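PDB 1P35: early 35 kDa protein from Autographa californica nucleopolyhedrovirus, which inhibits caspases, thereby blocking the apoptotic response of the infected insect cell, and also suppresses the host's antiviral RNA interference. Local coordinates for residues C1-D9 against K40-I48; H99-L110 against N145-L154. All coordinates share one frame; numbering follows the deposited sequence.

Interaction 1. Residues C1-D9 against K40-I48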
loop_
_atom_site.group_PDB
_atom_site.type_symbol
_atom_site.label_atom_id
_atom_site.label_comp_id
_atom_site.label_asym_id
_atom_site.label_seq_id
_atom_site.Cartn_x
_atom_site.Cartn_y
_atom_site.Cartn_z
ATOM N N CYS A 1 -3.590 6.327 -24.831
ATOM C CA CYS A 1 -4.730 5.421 -24.957
ATOM C C CYS A 1 -4.750 4.855 -26.352
ATOM O O CYS A 1 -5.033 3.681 -26.534
ATOM C CB CYS A 1 -5.932 6.235 -24.696
ATOM S SG CYS A 1 -5.431 7.170 -23.369
ATOM N N VAL A 2 -4.498 5.725 -27.320
ATOM C CA VAL A 2 -4.427 5.324 -28.751
ATOM C C VAL A 2 -2.970 4.922 -28.802
ATOM O O VAL A 2 -2.059 5.765 -28.853
ATOM C CB VAL A 2 -4.691 6.533 -29.677
ATOM C CG1 VAL A 2 -4.640 6.133 -31.117
ATOM C CG2 VAL A 2 -6.023 7.148 -29.310
ATOM N N ILE A 3 -2.750 3.633 -28.702
ATOM C CA ILE A 3 -1.385 3.115 -28.659
ATOM C C ILE A 3 -0.814 2.600 -29.963
ATOM O O ILE A 3 -1.508 1.972 -30.755
ATOM C CB ILE A 3 -1.315 2.033 -27.578
ATOM C CG1 ILE A 3 -1.698 2.678 -26.232
ATOM C CG2 ILE A 3 0.064 1.397 -27.519
ATOM C CD1 ILE A 3 -1.602 1.733 -25.026
ATOM N N PHE A 4 0.466 2.879 -30.176
ATOM C CA PHE A 4 1.185 2.448 -31.381
ATOM C C PHE A 4 2.546 1.992 -30.903
ATOM O O PHE A 4 3.092 2.564 -29.969
ATOM C CB PHE A 4 1.410 3.625 -32.352
ATOM C CG PHE A 4 2.229 3.260 -33.564
ATOM C CD1 PHE A 4 1.622 2.692 -34.675
ATOM C CD2 PHE A 4 3.629 3.338 -33.527
ATOM C CE1 PHE A 4 2.399 2.183 -35.735
ATOM C CE2 PHE A 4 4.427 2.835 -34.573
ATOM C CZ PHE A 4 3.803 2.250 -35.680
ATOM N N PRO A 5 3.091 0.906 -31.457
ATOM C CA PRO A 5 2.667 -0.080 -32.450
ATOM C C PRO A 5 1.325 -0.640 -31.996
ATOM O O PRO A 5 1.050 -0.655 -30.805
ATOM C CB PRO A 5 3.753 -1.136 -32.341
ATOM C CG PRO A 5 4.984 -0.288 -32.088
ATOM C CD PRO A 5 4.456 0.607 -30.987
ATOM N N VAL A 6 0.513 -1.144 -32.920
ATOM C CA VAL A 6 -0.797 -1.651 -32.528
ATOM C C VAL A 6 -0.846 -3.022 -31.844
ATOM O O VAL A 6 -1.875 -3.416 -31.294
ATOM C CB VAL A 6 -1.761 -1.640 -33.728
ATOM C CG1 VAL A 6 -2.045 -0.190 -34.151
ATOM C CG2 VAL A 6 -1.147 -2.432 -34.887
ATOM N N GLU A 7 0.251 -3.761 -31.873
ATOM C CA GLU A 7 0.265 -5.059 -31.204
ATOM C C GLU A 7 0.019 -4.811 -29.699
ATOM O O GLU A 7 -1.009 -5.190 -29.150
ATOM C CB GLU A 7 1.638 -5.731 -31.410
ATOM C CG GLU A 7 2.815 -4.852 -30.937
ATOM C CD GLU A 7 4.192 -5.443 -31.181
ATOM O OE1 GLU A 7 4.450 -6.563 -30.686
ATOM O OE2 GLU A 7 5.012 -4.773 -31.855
ATOM N N ILE A 8 0.988 -4.133 -29.084
ATOM C CA ILE A 8 1.037 -3.772 -27.676
ATOM C C ILE A 8 -0.138 -4.142 -26.797
ATOM O O ILE A 8 -1.248 -3.711 -27.046
ATOM C CB ILE A 8 1.278 -2.261 -27.498
ATOM C CG1 ILE A 8 2.558 -1.849 -28.216
ATOM C CG2 ILE A 8 1.406 -1.944 -26.004
ATOM C CD1 ILE A 8 3.777 -2.532 -27.655
ATOM N N ASP A 9 0.150 -4.900 -25.736
ATOM C CA ASP A 9 -0.844 -5.341 -24.780
ATOM C C ASP A 9 -0.725 -4.526 -23.485
ATOM O O ASP A 9 0.331 -4.455 -22.876
ATOM C CB ASP A 9 -0.651 -6.831 -24.491
ATOM C CG ASP A 9 -1.963 -7.548 -24.274
ATOM O OD1 ASP A 9 -2.589 -7.346 -23.205
ATOM O OD2 ASP A 9 -2.384 -8.289 -25.195
ATOM N N LYS A 40 11.767 -0.575 -30.300
ATOM C CA LYS A 40 11.443 0.853 -30.510
ATOM C C LYS A 40 10.465 1.360 -29.444
ATOM O O LYS A 40 9.853 0.577 -28.733
ATOM C CB LYS A 40 10.875 1.058 -31.914
ATOM C CG LYS A 40 11.938 0.723 -32.959
ATOM C CD LYS A 40 11.405 0.711 -34.378
ATOM C CE LYS A 40 12.551 0.449 -35.369
ATOM N NZ LYS A 40 12.005 0.463 -36.758
ATOM N N PRO A 41 10.337 2.681 -29.290
ATOM C CA PRO A 41 9.403 3.147 -28.265
ATOM C C PRO A 41 7.904 2.922 -28.552
ATOM O O PRO A 41 7.464 2.659 -29.698
ATOM C CB PRO A 41 9.736 4.631 -28.150
ATOM C CG PRO A 41 11.191 4.725 -28.805
ATOM C CD PRO A 41 10.985 3.827 -29.957
ATOM N N VAL A 42 7.142 2.999 -27.467
ATOM C CA VAL A 42 5.698 2.897 -27.501
ATOM C C VAL A 42 5.286 4.379 -27.590
ATOM O O VAL A 42 5.784 5.216 -26.824
ATOM C CB VAL A 42 5.147 2.303 -26.161
ATOM C CG1 VAL A 42 3.627 2.371 -26.140
ATOM C CG2 VAL A 42 5.635 0.876 -25.969
ATOM N N LEU A 43 4.427 4.703 -28.545
ATOM C CA LEU A 43 3.908 6.060 -28.691
ATOM C C LEU A 43 2.423 5.988 -28.273
ATOM O O LEU A 43 1.604 5.377 -28.966
ATOM C CB LEU A 43 3.996 6.528 -30.149
ATOM C CG LEU A 43 5.324 6.209 -30.852
ATOM C CD1 LEU A 43 5.432 6.907 -32.200
ATOM C CD2 LEU A 43 6.470 6.637 -29.938
ATOM N N MET A 44 2.099 6.533 -27.108
ATOM C CA MET A 44 0.718 6.547 -26.666
ATOM C C MET A 44 0.206 7.976 -26.849
ATOM O O MET A 44 0.839 8.919 -26.412
ATOM C CB MET A 44 0.605 6.135 -25.202
ATOM C CG MET A 44 -0.814 6.311 -24.656
ATOM S SD MET A 44 -1.151 5.636 -23.003
ATOM C CE MET A 44 -0.135 6.678 -21.909
ATOM N N MET A 45 -0.918 8.147 -27.506
ATOM C CA MET A 45 -1.400 9.504 -27.718
ATOM C C MET A 45 -2.830 9.621 -27.380
ATOM O O MET A 45 -3.558 8.638 -27.437
ATOM C CB MET A 45 -1.195 9.906 -29.168
ATOM C CG MET A 45 0.220 9.579 -29.717
ATOM S SD MET A 45 0.455 10.575 -31.184
ATOM C CE MET A 45 1.778 9.584 -32.015
ATOM N N PHE A 46 -3.270 10.810 -26.997
ATOM C CA PHE A 46 -4.685 10.915 -26.703
ATOM C C PHE A 46 -5.081 12.372 -26.627
ATOM O O PHE A 46 -4.243 13.282 -26.428
ATOM C CB PHE A 46 -5.015 10.140 -25.398
ATOM C CG PHE A 46 -4.225 10.605 -24.163
ATOM C CD1 PHE A 46 -4.596 11.768 -23.467
ATOM C CD2 PHE A 46 -3.124 9.860 -23.690
ATOM C CE1 PHE A 46 -3.906 12.191 -22.319
ATOM C CE2 PHE A 46 -2.411 10.268 -22.539
ATOM C CZ PHE A 46 -2.810 11.444 -21.845
ATOM N N ASN A 47 -6.369 12.590 -26.792
ATOM C CA ASN A 47 -6.910 13.927 -26.764
ATOM C C ASN A 47 -7.029 14.525 -25.364
ATOM O O ASN A 47 -7.276 13.802 -24.379
ATOM C CB ASN A 47 -8.292 13.923 -27.440
ATOM C CG ASN A 47 -8.218 13.762 -28.949
ATOM O OD1 ASN A 47 -9.035 13.053 -29.565
ATOM N ND2 ASN A 47 -7.265 14.446 -29.561
ATOM N N ILE A 48 -6.804 15.836 -25.293
ATOM C CA ILE A 48 -6.970 16.612 -24.071
ATOM C C ILE A 48 -7.655 17.926 -24.513
ATOM O O ILE A 48 -7.606 18.284 -25.689
ATOM C CB ILE A 48 -5.616 16.847 -23.303
ATOM C CG1 ILE A 48 -4.568 17.473 -24.215
ATOM C CG2 ILE A 48 -5.119 15.512 -22.681
ATOM C CD1 ILE A 48 -3.245 17.717 -23.506
HETATM O O HOH W 1 -0.195 6.688 -30.786
#
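The carbonyl oxygen of L43 is gripped twice: F4 N donates to it over 3.0 Å, and a water donates to it as well. The same water donates its other hydrogen to V2 O, a bridge from one strand to the other. V2 O is itself doubly held, since M45 N reaches it at 3.0 Å. The ladder is completed by V2 N to M45 O and by L43 N to F4 O at 2.9 Å. V2 with M45 and F4 with L43 are thus the hydrogen-bonded pairs of a short antiparallel ladder, and I3 with M44 is the non-hydrogen-bonded pair between them. The contact illustrates how a short N-terminal strand is added to a sheet: 2-4 lies along 42-48, whose other edge pairs with 148-154.

Side chains alternate across it. On the face of I3 and M44, the CG2 branch of I3, anti to its backbone N, meets V42 CG1 at 3.9 Å, while its CG1 branch lies obliquely against M44 CG. At one end, C1 SG sits 4.3 Å from the centroid of the F46 ring, a sulfur-aromatic contact with an oblique approach. On the face of F4 and L43, F4 CD2 touches L43 CD1 loosely at 4.2 Å, and the F4 ring also meets Y123 edge-to-face. The cis peptide before P5 then turns the chain away from the ladder, and I8 CD1 comes back to touch V42 CG2. At the strand's outer edge, E184 takes the N-H of I3. The N-H and C=O groups of V2, F4, L43 and M45 are thus paired within the ladder, with one water bridging two carbonyls on the F4 and L43 face, while the flanks are mainly apolar.

Interaction 2. Residues H99-L110 against N145-L154; sequences HYSVSCQNGSVL and NDYYVAVCVL
V149 and V151, side by side on one face of their strand, form the apolar centre. Toward the turn, L110 CD2 meets V149 CG2 at 4.0 Å, the two side chains crossing at about a right angle. V151 CG2 lies against Q105 CG, whose chain bends at its second torsion (chi2 -57°) and carries the amide away from the partner strand. On the other face, toward the far end, the Y100 ring crosses L154 obliquely, with L154 CD1 over one face and C152 CB 3.8 Å from Y100 CD2; the Y100 hydroxyl is hydrogen-bonded to N31 OD1.

Outward from these groups runs the ladder. S101 with V153, S103 with V151 and Q105 with V149 are hydrogen-bonded pairs. Between them, C-alpha hydrogens of V102 and C104 point at V151 O and V149 O. S103 OG, set between its backbone N and carbonyl carbon (chi1 67°), rests 3.4 Å from V151 CB and shares a water with V151 O.

At the polar edge, N106 CG lies over one face of the Y148 ring, the amide inclined at 52° to it. N106 OD1 accepts from S108 N at 2.8 Å on a lone pair, closing an Asx turn. G107 N then bonds Y147 O, and S108 OG donates to N145 O at 3.0 Å. The example illustrates an antiparallel strand pair joined through a helical excursion, with an Asx turn at the strand's end leading from 98-106 toward helix 110-120.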
loop_
_atom_site.group_PDB
_atom_site.type_symbol
_atom_site.label_atom_id
_atom_site.label_comp_id
_atom_site.label_asym_id
_atom_site.label_seq_id
_atom_site.Cartn_x
_atom_site.Cartn_y
_atom_site.Cartn_z
ATOM N N HIS A 99 8.522 6.454 -16.533
ATOM C CA HIS A 99 7.828 7.656 -16.941
ATOM C C HIS A 99 7.803 7.876 -18.436
ATOM O O HIS A 99 8.831 7.763 -19.112
ATOM C CB HIS A 99 8.444 8.872 -16.257
ATOM C CG HIS A 99 8.359 8.814 -14.766
ATOM N ND1 HIS A 99 9.149 7.975 -14.006
ATOM C CD2 HIS A 99 7.552 9.460 -13.894
ATOM C CE1 HIS A 99 8.836 8.113 -12.731
ATOM N NE2 HIS A 99 7.870 9.010 -12.636
ATOM N N TYR A 100 6.613 8.134 -18.969
ATOM C CA TYR A 100 6.542 8.412 -20.371
ATOM C C TYR A 100 7.131 9.820 -20.562
ATOM O O TYR A 100 7.043 10.670 -19.672
ATOM C CB TYR A 100 5.110 8.462 -20.891
ATOM C CG TYR A 100 4.353 7.134 -20.979
ATOM C CD1 TYR A 100 3.650 6.618 -19.889
ATOM C CD2 TYR A 100 4.265 6.471 -22.178
ATOM C CE1 TYR A 100 2.868 5.473 -20.018
ATOM C CE2 TYR A 100 3.487 5.329 -22.321
ATOM C CZ TYR A 100 2.790 4.833 -21.250
ATOM O OH TYR A 100 2.008 3.705 -21.430
ATOM N N SER A 101 7.722 10.032 -21.733
ATOM C CA SER A 101 8.258 11.319 -22.140
ATOM C C SER A 101 7.029 12.030 -22.831
ATOM O O SER A 101 6.463 11.521 -23.792
ATOM C CB SER A 101 9.428 11.081 -23.128
ATOM O OG SER A 101 10.056 12.292 -23.467
ATOM N N VAL A 102 6.641 13.192 -22.316
ATOM C CA VAL A 102 5.493 13.952 -22.808
ATOM C C VAL A 102 5.776 15.214 -23.643
ATOM O O VAL A 102 6.626 16.074 -23.270
ATOM C CB VAL A 102 4.595 14.390 -21.586
ATOM C CG1 VAL A 102 3.429 15.192 -22.024
ATOM C CG2 VAL A 102 4.141 13.121 -20.806
ATOM N N SER A 103 5.059 15.307 -24.762
ATOM C CA SER A 103 5.087 16.482 -25.642
ATOM C C SER A 103 3.613 16.757 -26.065
ATOM O O SER A 103 2.725 15.939 -25.792
ATOM C CB SER A 103 6.017 16.282 -26.877
ATOM O OG SER A 103 5.544 15.303 -27.786
ATOM N N CYS A 104 3.333 17.895 -26.691
ATOM C CA CYS A 104 1.939 18.216 -27.035
ATOM C C CYS A 104 1.834 18.791 -28.426
ATOM O O CYS A 104 2.686 19.610 -28.835
ATOM C CB CYS A 104 1.373 19.235 -26.018
ATOM S SG CYS A 104 -0.398 19.641 -26.186
ATOM N N GLN A 105 0.795 18.352 -29.140
ATOM C CA GLN A 105 0.497 18.778 -30.501
ATOM C C GLN A 105 -0.932 19.284 -30.552
ATOM O O GLN A 105 -1.866 18.651 -30.006
ATOM C CB GLN A 105 0.627 17.605 -31.497
ATOM C CG GLN A 105 2.056 17.076 -31.662
ATOM C CD GLN A 105 2.995 18.199 -32.089
ATOM O OE1 GLN A 105 4.211 18.126 -31.916
ATOM N NE2 GLN A 105 2.421 19.246 -32.652
ATOM N N ASN A 106 -1.109 20.453 -31.152
ATOM C CA ASN A 106 -2.447 20.962 -31.315
ATOM C C ASN A 106 -3.075 19.944 -32.318
ATOM O O ASN A 106 -2.414 19.526 -33.304
ATOM C CB ASN A 106 -2.414 22.367 -31.920
ATOM C CG ASN A 106 -3.800 22.944 -32.117
ATOM O OD1 ASN A 106 -4.639 22.334 -32.790
ATOM N ND2 ASN A 106 -4.055 24.140 -31.524
ATOM N N GLY A 107 -4.313 19.520 -32.043
ATOM C CA GLY A 107 -4.992 18.561 -32.912
ATOM C C GLY A 107 -4.899 18.971 -34.384
ATOM O O GLY A 107 -4.757 18.120 -35.249
ATOM N N SER A 108 -4.947 20.283 -34.642
ATOM C CA SER A 108 -4.874 20.844 -35.991
ATOM C C SER A 108 -3.573 20.617 -36.751
ATOM O O SER A 108 -3.572 20.724 -37.976
ATOM C CB SER A 108 -5.133 22.379 -36.001
ATOM O OG SER A 108 -6.411 22.761 -35.532
ATOM N N VAL A 109 -2.467 20.340 -36.069
ATOM C CA VAL A 109 -1.224 20.120 -36.800
ATOM C C VAL A 109 -0.738 18.671 -36.860
ATOM O O VAL A 109 0.228 18.387 -37.578
ATOM C CB VAL A 109 -0.037 21.016 -36.242
ATOM C CG1 VAL A 109 -0.365 22.487 -36.411
ATOM C CG2 VAL A 109 0.210 20.726 -34.776
ATOM N N LEU A 110 -1.395 17.768 -36.123
ATOM C CA LEU A 110 -0.974 16.357 -36.054
ATOM C C LEU A 110 -0.910 15.558 -37.351
ATOM O O LEU A 110 0.011 14.779 -37.524
ATOM C CB LEU A 110 -1.817 15.571 -35.019
ATOM C CG LEU A 110 -1.451 14.081 -34.849
ATOM C CD1 LEU A 110 0.013 13.947 -34.444
ATOM C CD2 LEU A 110 -2.348 13.423 -33.786
ATOM N N ASN A 145 -10.718 20.023 -35.376
ATOM C CA ASN A 145 -9.574 19.919 -34.455
ATOM C C ASN A 145 -9.371 21.041 -33.423
ATOM O O ASN A 145 -8.331 21.732 -33.411
ATOM C CB ASN A 145 -8.269 19.777 -35.255
ATOM C CG ASN A 145 -8.212 18.506 -36.070
ATOM O OD1 ASN A 145 -8.231 17.418 -35.526
ATOM N ND2 ASN A 145 -8.143 18.645 -37.391
ATOM N N ASP A 146 -10.346 21.193 -32.536
ATOM C CA ASP A 146 -10.278 22.203 -31.481
ATOM C C ASP A 146 -9.610 21.701 -30.173
ATOM O O ASP A 146 -9.231 22.494 -29.310
ATOM C CB ASP A 146 -11.688 22.721 -31.235
ATOM C CG ASP A 146 -12.714 21.594 -31.136
ATOM O OD1 ASP A 146 -12.738 20.710 -32.034
ATOM O OD2 ASP A 146 -13.508 21.606 -30.160
ATOM N N TYR A 147 -9.435 20.385 -30.058
ATOM C CA TYR A 147 -8.815 19.757 -28.883
ATOM C C TYR A 147 -7.318 19.559 -29.149
ATOM O O TYR A 147 -6.873 19.681 -30.289
ATOM C CB TYR A 147 -9.443 18.378 -28.644
ATOM C CG TYR A 147 -10.947 18.388 -28.490
ATOM C CD1 TYR A 147 -11.617 19.523 -28.024
ATOM C CD2 TYR A 147 -11.702 17.249 -28.782
ATOM C CE1 TYR A 147 -12.990 19.525 -27.853
ATOM C CE2 TYR A 147 -13.085 17.237 -28.617
ATOM C CZ TYR A 147 -13.723 18.380 -28.150
ATOM O OH TYR A 147 -15.093 18.385 -27.974
ATOM N N TYR A 148 -6.549 19.247 -28.108
ATOM C CA TYR A 148 -5.114 19.000 -28.296
ATOM C C TYR A 148 -4.755 17.522 -28.237
ATOM O O TYR A 148 -5.630 16.668 -28.058
ATOM C CB TYR A 148 -4.287 19.778 -27.270
ATOM C CG TYR A 148 -4.264 21.270 -27.539
ATOM C CD1 TYR A 148 -5.433 22.034 -27.417
ATOM C CD2 TYR A 148 -3.096 21.903 -27.953
ATOM C CE1 TYR A 148 -5.444 23.382 -27.701
ATOM C CE2 TYR A 148 -3.095 23.264 -28.247
ATOM C CZ TYR A 148 -4.288 23.997 -28.119
ATOM O OH TYR A 148 -4.330 25.322 -28.423
ATOM N N VAL A 149 -3.467 17.219 -28.367
ATOM C CA VAL A 149 -3.028 15.825 -28.341
ATOM C C VAL A 149 -1.780 15.630 -27.502
ATOM O O VAL A 149 -0.751 16.251 -27.777
ATOM C CB VAL A 149 -2.687 15.289 -29.745
ATOM C CG1 VAL A 149 -2.151 13.858 -29.618
ATOM C CG2 VAL A 149 -3.919 15.318 -30.673
ATOM N N ALA A 150 -1.877 14.780 -26.481
ATOM C CA ALA A 150 -0.729 14.490 -25.624
ATOM C C ALA A 150 0.005 13.342 -26.299
ATOM O O ALA A 150 -0.623 12.333 -26.619
ATOM C CB ALA A 150 -1.199 14.073 -24.185
ATOM N N VAL A 151 1.324 13.492 -26.506
ATOM C CA VAL A 151 2.129 12.455 -27.181
ATOM C C VAL A 151 3.050 11.894 -26.105
ATOM O O VAL A 151 3.902 12.605 -25.574
ATOM C CB VAL A 151 2.956 13.086 -28.322
ATOM C CG1 VAL A 151 3.821 12.029 -28.985
ATOM C CG2 VAL A 151 2.013 13.801 -29.342
ATOM N N CYS A 152 2.856 10.630 -25.761
ATOM C CA CYS A 152 3.611 10.011 -24.680
ATOM C C CYS A 152 4.572 8.939 -25.178
ATOM O O CYS A 152 4.138 7.987 -25.809
ATOM C CB CYS A 152 2.590 9.473 -23.703
ATOM S SG CYS A 152 1.301 10.817 -23.342
ATOM N N VAL A 153 5.872 9.096 -24.916
ATOM C CA VAL A 153 6.847 8.128 -25.433
ATOM C C VAL A 153 7.408 7.261 -24.329
ATOM O O VAL A 153 7.754 7.748 -23.272
ATOM C CB VAL A 153 8.058 8.787 -26.168
ATOM C CG1 VAL A 153 8.954 7.681 -26.745
ATOM C CG2 VAL A 153 7.583 9.719 -27.306
ATOM N N LEU A 154 7.449 5.956 -24.566
ATOM C CA LEU A 154 7.972 5.056 -23.572
ATOM C C LEU A 154 9.202 4.391 -24.149
ATOM O O LEU A 154 9.091 3.625 -25.100
ATOM C CB LEU A 154 6.925 3.999 -23.211
ATOM C CG LEU A 154 7.304 3.077 -22.046
ATOM C CD1 LEU A 154 7.505 3.939 -20.819
ATOM C CD2 LEU A 154 6.174 2.032 -21.771
HETATM O O HOH W 2 10.324 6.808 -21.232
HETATM O O HOH W 3 6.656 13.081 -26.713
#

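How the interactions relate
Interactions 1 and 2 lie side by side in one sheet region, their centres about 11 Å apart, and strands 42-48 and 148-154 are the neighbours that join them. M44 O with C152 N, and F46 O with A150 N, probably carry the ladder across, so 2-4, 42-48, 148-154 and 98-106 follow one another as antiparallel strands. Interaction 1 is the buried member, its flanks dominated by aliphatic, sulfur and aromatic groups. Interaction 2 is only partly buried: its serines meet solvent, and a serine hydroxyl and a glycine N-H tie its turn to the facing loop, while an asparagine shapes the turn itself. P41, packed on V153, brings the two together at one end of the shared strands.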